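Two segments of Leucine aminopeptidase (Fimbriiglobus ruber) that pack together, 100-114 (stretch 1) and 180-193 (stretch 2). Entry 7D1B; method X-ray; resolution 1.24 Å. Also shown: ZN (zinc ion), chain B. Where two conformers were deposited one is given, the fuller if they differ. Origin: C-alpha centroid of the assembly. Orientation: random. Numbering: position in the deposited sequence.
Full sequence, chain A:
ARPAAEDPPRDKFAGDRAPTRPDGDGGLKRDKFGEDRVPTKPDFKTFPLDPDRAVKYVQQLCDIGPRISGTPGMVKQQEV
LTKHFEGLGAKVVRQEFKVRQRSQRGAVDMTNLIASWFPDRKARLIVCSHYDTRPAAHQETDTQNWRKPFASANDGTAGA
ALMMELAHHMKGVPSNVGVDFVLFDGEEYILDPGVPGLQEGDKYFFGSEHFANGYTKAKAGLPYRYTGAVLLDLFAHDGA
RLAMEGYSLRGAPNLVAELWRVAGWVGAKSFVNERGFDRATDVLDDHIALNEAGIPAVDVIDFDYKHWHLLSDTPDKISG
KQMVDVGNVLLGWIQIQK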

# COMPACT_ATOMS: atom_id res chain seq x y z
N ARG A 100 -11.77 -17.66 -7.18
CA ARG A 100 -11.85 -18.86 -6.36
C ARG A 100 -10.48 -19.06 -5.71
O ARG A 100 -9.49 -19.31 -6.40
CB ARG A 100 -12.22 -20.09 -7.18
CG ARG A 100 -12.42 -21.31 -6.30
CD ARG A 100 -12.62 -22.60 -7.09
NE ARG A 100 -11.45 -22.99 -7.88
CZ ARG A 100 -10.37 -23.60 -7.38
NH1 ARG A 100 -10.28 -23.85 -6.07
NH2 ARG A 100 -9.38 -23.95 -8.20
N GLN A 101 -10.42 -18.95 -4.39
CA GLN A 101 -9.16 -19.24 -3.72
C GLN A 101 -8.89 -20.75 -3.80
O GLN A 101 -9.82 -21.56 -3.85
CB GLN A 101 -9.23 -18.75 -2.27
CG GLN A 101 -7.97 -18.93 -1.42
CD GLN A 101 -6.71 -18.35 -2.06
OE1 GLN A 101 -6.17 -18.91 -3.00
NE2 GLN A 101 -6.25 -17.21 -1.54
N ARG A 102 -7.61 -21.13 -3.84
CA ARG A 102 -7.23 -22.50 -4.19
C ARG A 102 -7.89 -23.54 -3.30
O ARG A 102 -8.33 -24.59 -3.80
CB ARG A 102 -5.72 -22.68 -4.11
CG ARG A 102 -4.92 -21.86 -5.12
CD ARG A 102 -3.44 -22.13 -4.92
NE ARG A 102 -2.63 -21.37 -5.86
CZ ARG A 102 -1.43 -20.87 -5.57
NH1 ARG A 102 -0.91 -21.02 -4.36
NH2 ARG A 102 -0.78 -20.19 -6.49
N SER A 103 -7.96 -23.28 -2.00
CA SER A 103 -8.46 -24.24 -1.02
C SER A 103 -9.97 -24.29 -0.95
O SER A 103 -10.50 -25.11 -0.20
CB SER A 103 -7.90 -23.90 0.36
OG SER A 103 -8.36 -22.62 0.79
N GLN A 104 -10.68 -23.44 -1.71
CA GLN A 104 -12.12 -23.29 -1.61
C GLN A 104 -12.82 -23.64 -2.92
O GLN A 104 -12.22 -23.56 -3.99
CB GLN A 104 -12.46 -21.84 -1.26
CG GLN A 104 -11.67 -21.31 -0.06
CD GLN A 104 -11.95 -22.09 1.23
OE1 GLN A 104 -13.11 -22.23 1.64
NE2 GLN A 104 -10.90 -22.59 1.88
N ARG A 105 -14.10 -23.99 -2.84
CA ARG A 105 -14.92 -24.05 -4.05
C ARG A 105 -15.72 -22.78 -4.27
O ARG A 105 -16.01 -22.44 -5.42
CB ARG A 105 -15.87 -25.24 -4.03
CG ARG A 105 -15.14 -26.54 -4.08
CD ARG A 105 -16.05 -27.66 -4.54
NE ARG A 105 -15.24 -28.79 -4.94
CZ ARG A 105 -14.73 -29.67 -4.08
NH1 ARG A 105 -15.00 -29.54 -2.78
NH2 ARG A 105 -13.93 -30.66 -4.46
N GLY A 106 -16.15 -22.13 -3.21
CA GLY A 106 -16.99 -20.96 -3.36
C GLY A 106 -16.22 -19.80 -3.97
O GLY A 106 -15.00 -19.67 -3.83
N ALA A 107 -16.96 -18.94 -4.66
CA ALA A 107 -16.40 -17.71 -5.17
C ALA A 107 -16.32 -16.69 -4.04
O ALA A 107 -17.15 -16.68 -3.12
CB ALA A 107 -17.30 -17.14 -6.27
N VAL A 108 -15.32 -15.82 -4.12
CA VAL A 108 -15.19 -14.70 -3.20
C VAL A 108 -15.26 -13.42 -4.01
O VAL A 108 -14.57 -13.29 -5.04
CB VAL A 108 -13.93 -14.80 -2.33
CG1 VAL A 108 -12.65 -14.93 -3.13
CG2 VAL A 108 -13.86 -13.65 -1.33
N ASP A 109 -16.11 -12.50 -3.56
CA ASP A 109 -16.17 -11.16 -4.13
C ASP A 109 -14.98 -10.34 -3.66
O ASP A 109 -14.69 -10.30 -2.46
CB ASP A 109 -17.45 -10.47 -3.65
CG ASP A 109 -18.69 -11.02 -4.30
OD1 ASP A 109 -18.65 -11.29 -5.52
OD2 ASP A 109 -19.70 -11.16 -3.59
N MET A 110 -14.30 -9.71 -4.61
CA MET A 110 -13.17 -8.83 -4.35
C MET A 110 -13.48 -7.47 -4.94
O MET A 110 -14.16 -7.35 -5.97
CB MET A 110 -11.92 -9.38 -5.04
CG MET A 110 -11.54 -10.75 -4.56
SD MET A 110 -10.58 -10.54 -3.05
CE MET A 110 -10.01 -12.23 -2.75
N THR A 111 -12.94 -6.43 -4.30
CA THR A 111 -13.10 -5.06 -4.80
C THR A 111 -11.81 -4.30 -4.57
O THR A 111 -11.43 -4.06 -3.42
CB THR A 111 -14.25 -4.33 -4.11
OG1 THR A 111 -15.44 -5.11 -4.17
CG2 THR A 111 -14.52 -2.98 -4.78
N ASN A 112 -11.14 -3.87 -5.65
CA ASN A 112 -10.09 -2.87 -5.48
C ASN A 112 -10.76 -1.50 -5.44
O ASN A 112 -11.77 -1.26 -6.09
CB ASN A 112 -9.12 -2.86 -6.66
CG ASN A 112 -8.34 -4.16 -6.82
OD1 ASN A 112 -8.04 -4.86 -5.84
ND2 ASN A 112 -7.97 -4.46 -8.06
N LEU A 113 -10.19 -0.59 -4.65
CA LEU A 113 -10.70 0.78 -4.58
C LEU A 113 -9.65 1.72 -5.15
O LEU A 113 -8.46 1.60 -4.85
CB LEU A 113 -10.98 1.17 -3.13
CG LEU A 113 -12.04 2.18 -2.70
CD1 LEU A 113 -13.40 1.78 -3.23
CD2 LEU A 113 -12.10 2.33 -1.18
N ILE A 114 -10.07 2.67 -5.97
CA ILE A 114 -9.17 3.65 -6.54
C ILE A 114 -9.70 5.03 -6.18
O ILE A 114 -10.85 5.35 -6.50
CB ILE A 114 -9.04 3.51 -8.06
CG1 ILE A 114 -8.59 2.10 -8.45
CG2 ILE A 114 -8.08 4.58 -8.62
CD1 ILE A 114 -8.80 1.78 -9.92
N ASP A 180 -3.15 8.31 -8.32
CA ASP A 180 -4.19 7.37 -7.95
C ASP A 180 -3.76 6.63 -6.69
O ASP A 180 -2.69 6.02 -6.66
CB ASP A 180 -4.46 6.37 -9.07
CG ASP A 180 -5.08 7.05 -10.26
OD1 ASP A 180 -5.83 8.03 -10.05
OD2 ASP A 180 -4.83 6.64 -11.41
N PHE A 181 -4.59 6.71 -5.64
CA PHE A 181 -4.45 5.86 -4.47
C PHE A 181 -5.18 4.57 -4.80
O PHE A 181 -6.38 4.59 -5.10
CB PHE A 181 -5.14 6.51 -3.27
CG PHE A 181 -4.46 7.74 -2.71
CD1 PHE A 181 -3.28 8.27 -3.24
CD2 PHE A 181 -5.03 8.38 -1.60
CE1 PHE A 181 -2.68 9.42 -2.66
CE2 PHE A 181 -4.43 9.50 -1.03
CZ PHE A 181 -3.27 10.02 -1.55
N VAL A 182 -4.47 3.45 -4.80
CA VAL A 182 -5.06 2.18 -5.19
C VAL A 182 -4.96 1.23 -4.00
O VAL A 182 -3.86 0.98 -3.48
CB VAL A 182 -4.38 1.58 -6.44
CG1 VAL A 182 -5.04 0.25 -6.82
CG2 VAL A 182 -4.43 2.59 -7.61
N LEU A 183 -6.11 0.70 -3.58
CA LEU A 183 -6.21 -0.27 -2.50
C LEU A 183 -6.55 -1.62 -3.10
O LEU A 183 -7.62 -1.80 -3.70
CB LEU A 183 -7.26 0.17 -1.49
CG LEU A 183 -6.76 1.40 -0.71
CD1 LEU A 183 -7.93 2.14 -0.12
CD2 LEU A 183 -5.77 0.98 0.34
N PHE A 184 -5.62 -2.57 -2.97
CA PHE A 184 -5.79 -3.91 -3.53
C PHE A 184 -6.49 -4.83 -2.54
O PHE A 184 -6.03 -5.00 -1.40
CB PHE A 184 -4.44 -4.54 -3.85
CG PHE A 184 -3.61 -3.76 -4.85
CD1 PHE A 184 -4.10 -3.45 -6.12
CD2 PHE A 184 -2.32 -3.35 -4.51
CE1 PHE A 184 -3.30 -2.75 -7.03
CE2 PHE A 184 -1.54 -2.66 -5.42
CZ PHE A 184 -2.03 -2.36 -6.67
N ASP A 185 -7.57 -5.45 -2.99
CA ASP A 185 -8.16 -6.55 -2.23
C ASP A 185 -7.34 -7.83 -2.46
O ASP A 185 -6.52 -7.93 -3.38
CB ASP A 185 -9.60 -6.75 -2.70
CG ASP A 185 -10.51 -7.37 -1.63
OD1 ASP A 185 -10.04 -7.93 -0.61
OD2 ASP A 185 -11.75 -7.27 -1.84
N GLY A 186 -7.59 -8.81 -1.60
CA GLY A 186 -7.15 -10.17 -1.88
C GLY A 186 -5.66 -10.34 -2.03
O GLY A 186 -5.21 -11.24 -2.75
N GLU A 187 -4.86 -9.52 -1.33
CA GLU A 187 -3.43 -9.79 -1.35
C GLU A 187 -3.11 -11.09 -0.63
O GLU A 187 -2.25 -11.85 -1.07
CB GLU A 187 -2.63 -8.65 -0.73
CG GLU A 187 -1.12 -8.84 -0.91
CD GLU A 187 -0.40 -9.06 0.36
OE1 GLU A 187 -0.86 -8.59 1.42
OE2 GLU A 187 0.66 -9.71 0.28
N GLU A 188 -3.77 -11.34 0.50
CA GLU A 188 -3.42 -12.50 1.32
C GLU A 188 -4.66 -13.06 2.00
O GLU A 188 -4.74 -13.20 3.23
CB GLU A 188 -2.24 -12.21 2.25
CG GLU A 188 -2.42 -11.07 3.22
CD GLU A 188 -1.18 -10.90 4.07
OE1 GLU A 188 -0.30 -11.83 4.07
OE2 GLU A 188 -1.02 -9.85 4.75
N TYR A 189 -5.62 -13.47 1.16
CA TYR A 189 -6.81 -14.19 1.60
C TYR A 189 -6.44 -15.65 1.81
O TYR A 189 -6.88 -16.56 1.09
CB TYR A 189 -7.90 -13.99 0.54
CG TYR A 189 -9.21 -14.68 0.83
CD1 TYR A 189 -9.92 -14.41 1.99
CD2 TYR A 189 -9.74 -15.58 -0.08
CE1 TYR A 189 -11.13 -15.05 2.25
CE2 TYR A 189 -10.95 -16.22 0.17
CZ TYR A 189 -11.65 -15.94 1.34
OH TYR A 189 -12.86 -16.53 1.62
N ILE A 190 -5.57 -15.89 2.79
CA ILE A 190 -4.92 -17.18 2.96
C ILE A 190 -5.70 -17.97 4.00
O ILE A 190 -5.55 -17.75 5.21
CB ILE A 190 -3.45 -17.04 3.33
CG1 ILE A 190 -2.70 -16.15 2.33
CG2 ILE A 190 -2.80 -18.43 3.46
CD1 ILE A 190 -2.83 -16.54 0.85
N LEU A 191 -6.52 -18.91 3.54
CA LEU A 191 -7.24 -19.81 4.43
C LEU A 191 -6.43 -21.05 4.73
O LEU A 191 -6.50 -21.58 5.84
CB LEU A 191 -8.61 -20.15 3.83
CG LEU A 191 -9.52 -18.93 3.63
CD1 LEU A 191 -10.73 -19.26 2.75
CD2 LEU A 191 -9.97 -18.35 4.97
N ASP A 192 -5.67 -21.52 3.76
CA ASP A 192 -4.78 -22.66 3.90
C ASP A 192 -3.37 -22.15 3.66
O ASP A 192 -3.03 -21.80 2.52
CB ASP A 192 -5.15 -23.71 2.85
CG ASP A 192 -4.10 -24.79 2.71
OD1 ASP A 192 -3.29 -24.98 3.65
OD2 ASP A 192 -4.11 -25.49 1.66
N PRO A 193 -2.52 -22.07 4.69
CA PRO A 193 -1.17 -21.54 4.51
C PRO A 193 -0.19 -22.55 3.95
O PRO A 193 0.99 -22.22 3.79
CB PRO A 193 -0.78 -21.15 5.94
CG PRO A 193 -1.46 -22.21 6.78
CD PRO A 193 -2.79 -22.45 6.09
ZN ZN B . 0.69 -9.83 5.68
O HOH W 1 -13.80 -8.48 -0.69
O HOH W 2 2.51 -9.45 4.69

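This contact is an antiparallel pairing of two β-strands that, where the second strand ends, gives way to side-chain-to-backbone hydrogen bonds and then to packing of the loop after that strand, Tyr189 above all, against side chains of the first stretch, with one more side-chain-to-backbone hydrogen bond from Gln101. The strand in the later part of stretch 1 and strand 180-184 run at 164° to each other, with their axes 4.7 Å apart at closest approach. Leu113 and Leu183 form the hydrogen-bonded pair: Leu183 N donates to Leu113 O at 2.8 Å, almost linearly at 177°, and Leu113 N donates to Leu183 O at 3.0 Å. Next to them, Ile114 and Val182 form a non-hydrogen-bonded pair, where the CA atoms draw in to 4.6 Å and Ile114 CA lies 3.3 Å from Phe181 O in a CA-H...O contact.

Side chains alternate across the sheet. Leu113 and Leu183 share one face, with Leu113 CB 4.2 Å from Leu183 CB. Ile114 and Val182 share the other, with Ile114 CG1 4.3 Å from Val182 CG2. Branched aliphatic residues suit such positions, since they tolerate extended backbone angles and offer apolar surface to a cross-strand neighbour.

Beyond Leu183 the ladder continues by other means. Asn112 OD1 accepts a hydrogen bond from Asp185 N at 2.9 Å; its CB points sideways, but the m rotamer brings the amide end close to stretch 2, leaving OD1 also near the plane of the Phe184 ring, at its edge. Asp185 returns the favour with its own side chain: Thr111 N donates to Asp185 OD2 at 2.9 Å and 165°. Each of these side chains thus supplies an acceptor for a backbone NH of the opposite segment. The same carboxylate oxygen takes a hydrogen bond from a water, 2.6 Å from Asp185 OD2, which also donates to Asp109 O at 2.7 Å and so bridges the segments.

Glycine fits at 186 for two reasons. The phi of Gly186, 61°, is readily adopted without a side chain, and an ideal CB on Gly186 would lie only 2.7 Å from Met110 CE, a clash. As it is, Met110 CE rests 3.6 Å from Gly186 CA. The long, flexible thioether also reaches Tyr189, with Met110 CE 4.3 Å from Tyr189 CB.

Tyr189 has the largest area covered by the other stretch, 89 Å² of the residue. Its ring meets Val108, whose CG1 is 3.9 Å from Tyr189 CE2, and Gln101, whose CB is 3.9 Å from Tyr189 CD2. Gln101 combines this apolar contact with polar ones: Gln101 NE2 donates to Tyr189 O at 2.8 Å, while Gln101 OE1 accepts from Arg102 N at 2.8 Å. An amide, carrying both donor and acceptor, can serve both roles. Gln101 also opens a type I turn, closed by Gln104 N donating to Gln101 O at 3.0 Å.

The turn's remaining contacts are chiefly van der Waals: Gln104 CD approaches Leu191 CD1 at 3.4 Å, and Ser103 CB lies 3.7 Å from Asp192 CB.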